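Side-chain contact in putative solute-binding component of ABC transporter (Clostridium phytofermentans, PDB 4YS6), which binds beta-D-glucose and probably serves as the sugar-capturing, solute-binding component of an ABC transporter: residues 151-155 with 156-160. Sequence-based numbering, arbitrary orientation.
Sequences YIKEK and LNLET. With NA (sodium ion), chain F.
Asn-157 and Glu-154 share a sodium ion where helix 141-155 ends and the chain turns toward strand 165-170. Glu-154 O and Asn-157 OD1 each bind it at 2.4 Å, and a water is a third ligand. With CG anti to its carbonyl carbon (chi1 -64°), the Asn-157 amide swings back to the helix end; a second water bridges its OD1 to Lys-155 O.

Backbone bonds close the helix as a Schellman motif, with Asn-157 at positive phi. Leu-158 N reaches Lys-153 O at 3.0 Å, nearly straight and in the carbonyl plane, whereas Asn-157 N donates to Glu-154 O (3.2 Å) from above the carbonyl plane, off the lone pairs. Another water links Lys-153 O to Glu-159 N.

Apolar contacts line the inner side. Ile-152 CG2 and Leu-156 CD1 lie side by side, 3.6 Å apart, both residues resting on Ile-267, while Leu-158 CD1 packs 3.8 Å from Lys-153 CA.

The extended Lys-153 chain crosses Glu-159, its CE 3.5 Å from Glu-159 CG, and NZ makes a long salt bridge to OE2 (3.6 Å) and a weak hydrogen bond to Tyr-193 OH. By binding Glu-154 O, sodium probably offsets part of the helix dipole's negative end.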
loop_
_atom_site.group_PDB
_atom_site.type_symbol
_atom_site.label_atom_id
_atom_site.label_comp_id
_atom_site.label_asym_id
_atom_site.label_seq_id
_atom_site.Cartn_x
_atom_site.Cartn_y
_atom_site.Cartn_z
ATOM N N TYR A 151 11.016 -7.291 11.026
ATOM C CA TYR A 151 10.167 -8.221 11.791
ATOM C C TYR A 151 10.587 -9.659 11.518
ATOM O O TYR A 151 10.775 -10.445 12.436
ATOM C CB TYR A 151 8.679 -8.032 11.460
ATOM C CG TYR A 151 7.810 -8.903 12.326
ATOM C CD1 TYR A 151 7.471 -8.516 13.613
ATOM C CD2 TYR A 151 7.364 -10.134 11.875
ATOM C CE1 TYR A 151 6.683 -9.317 14.417
ATOM C CE2 TYR A 151 6.590 -10.944 12.677
ATOM C CZ TYR A 151 6.244 -10.525 13.941
ATOM O OH TYR A 151 5.488 -11.352 14.743
ATOM N N ILE A 152 10.744 -10.000 10.244
ATOM C CA ILE A 152 11.179 -11.334 9.861
ATOM C C ILE A 152 12.593 -11.606 10.367
ATOM O O ILE A 152 12.861 -12.669 10.912
ATOM C CB ILE A 152 11.108 -11.499 8.333
ATOM C CG1 ILE A 152 9.633 -11.524 7.908
ATOM C CG2 ILE A 152 11.823 -12.764 7.887
ATOM C CD1 ILE A 152 9.379 -11.552 6.437
ATOM N N LYS A 153 13.488 -10.638 10.197
ATOM C CA LYS A 153 14.863 -10.781 10.684
ATOM C C LYS A 153 14.913 -11.063 12.204
ATOM O O LYS A 153 15.678 -11.916 12.664
ATOM C CB LYS A 153 15.667 -9.526 10.359
ATOM C CG LYS A 153 17.054 -9.520 10.978
ATOM C CD LYS A 153 17.885 -8.359 10.430
ATOM C CE LYS A 153 19.197 -8.218 11.175
ATOM N NZ LYS A 153 20.099 -7.195 10.547
ATOM N N GLU A 154 14.097 -10.343 12.974
ATOM C CA GLU A 154 14.032 -10.537 14.420
ATOM C C GLU A 154 13.439 -11.888 14.766
ATOM O O GLU A 154 13.985 -12.583 15.588
ATOM C CB GLU A 154 13.201 -9.440 15.089
ATOM C CG GLU A 154 13.989 -8.196 15.437
ATOM C CD GLU A 154 14.897 -8.405 16.636
ATOM O OE1 GLU A 154 14.766 -9.444 17.315
ATOM O OE2 GLU A 154 15.747 -7.531 16.899
ATOM N N LYS A 155 12.334 -12.278 14.145
ATOM C CA LYS A 155 11.644 -13.494 14.573
ATOM C C LYS A 155 12.371 -14.752 14.115
ATOM O O LYS A 155 12.243 -15.821 14.743
ATOM C CB LYS A 155 10.194 -13.496 14.070
ATOM C CG LYS A 155 9.266 -12.531 14.803
ATOM C CD LYS A 155 9.195 -12.820 16.287
ATOM C CE LYS A 155 8.173 -11.953 16.995
ATOM N NZ LYS A 155 8.313 -12.113 18.461
ATOM N N LEU A 156 13.160 -14.643 13.049
ATOM C CA LEU A 156 13.976 -15.775 12.586
ATOM C C LEU A 156 15.385 -15.760 13.177
ATOM O O LEU A 156 16.188 -16.641 12.884
ATOM C CB LEU A 156 14.083 -15.793 11.062
ATOM C CG LEU A 156 12.796 -16.082 10.284
ATOM C CD1 LEU A 156 13.068 -16.062 8.786
ATOM C CD2 LEU A 156 12.157 -17.396 10.691
ATOM N N ASN A 157 15.673 -14.780 14.041
ATOM C CA ASN A 157 16.960 -14.674 14.710
ATOM C C ASN A 157 18.092 -14.661 13.685
ATOM O O ASN A 157 19.095 -15.337 13.870
ATOM C CB ASN A 157 17.217 -15.832 15.687
ATOM C CG ASN A 157 16.250 -15.863 16.847
ATOM O OD1 ASN A 157 15.589 -14.886 17.146
ATOM N ND2 ASN A 157 16.201 -16.993 17.530
ATOM N N LEU A 158 17.917 -13.929 12.591
ATOM C CA LEU A 158 18.908 -14.008 11.520
ATOM C C LEU A 158 20.276 -13.503 11.928
ATOM O O LEU A 158 21.259 -13.931 11.350
ATOM C CB LEU A 158 18.426 -13.245 10.307
ATOM C CG LEU A 158 17.147 -13.783 9.661
ATOM C CD1 LEU A 158 16.844 -13.034 8.393
ATOM C CD2 LEU A 158 17.188 -15.269 9.365
ATOM N N GLU A 159 20.367 -12.623 12.920
ATOM C CA GLU A 159 21.687 -12.121 13.318
ATOM C C GLU A 159 22.550 -13.205 13.930
ATOM O O GLU A 159 23.778 -13.064 13.994
ATOM C CB GLU A 159 21.559 -10.965 14.316
ATOM C CG GLU A 159 21.113 -9.664 13.666
ATOM C CD GLU A 159 21.448 -8.435 14.499
ATOM O OE1 GLU A 159 21.806 -8.590 15.688
ATOM O OE2 GLU A 159 21.358 -7.314 13.957
ATOM N N THR A 160 21.912 -14.278 14.389
ATOM C CA THR A 160 22.617 -15.318 15.118
ATOM C C THR A 160 22.377 -16.749 14.647
ATOM O O THR A 160 23.061 -17.659 15.101
ATOM C CB THR A 160 22.249 -15.235 16.612
ATOM O OG1 THR A 160 20.849 -15.487 16.781
ATOM C CG2 THR A 160 22.581 -13.835 17.148
HETATM NA NA NA F . 15.141 -12.589 17.635
HETATM O O HOH W 1 17.998 -11.289 14.380
HETATM O O HOH W 2 12.527 -15.132 17.807
HETATM O O HOH W 3 16.327 -12.893 19.676
#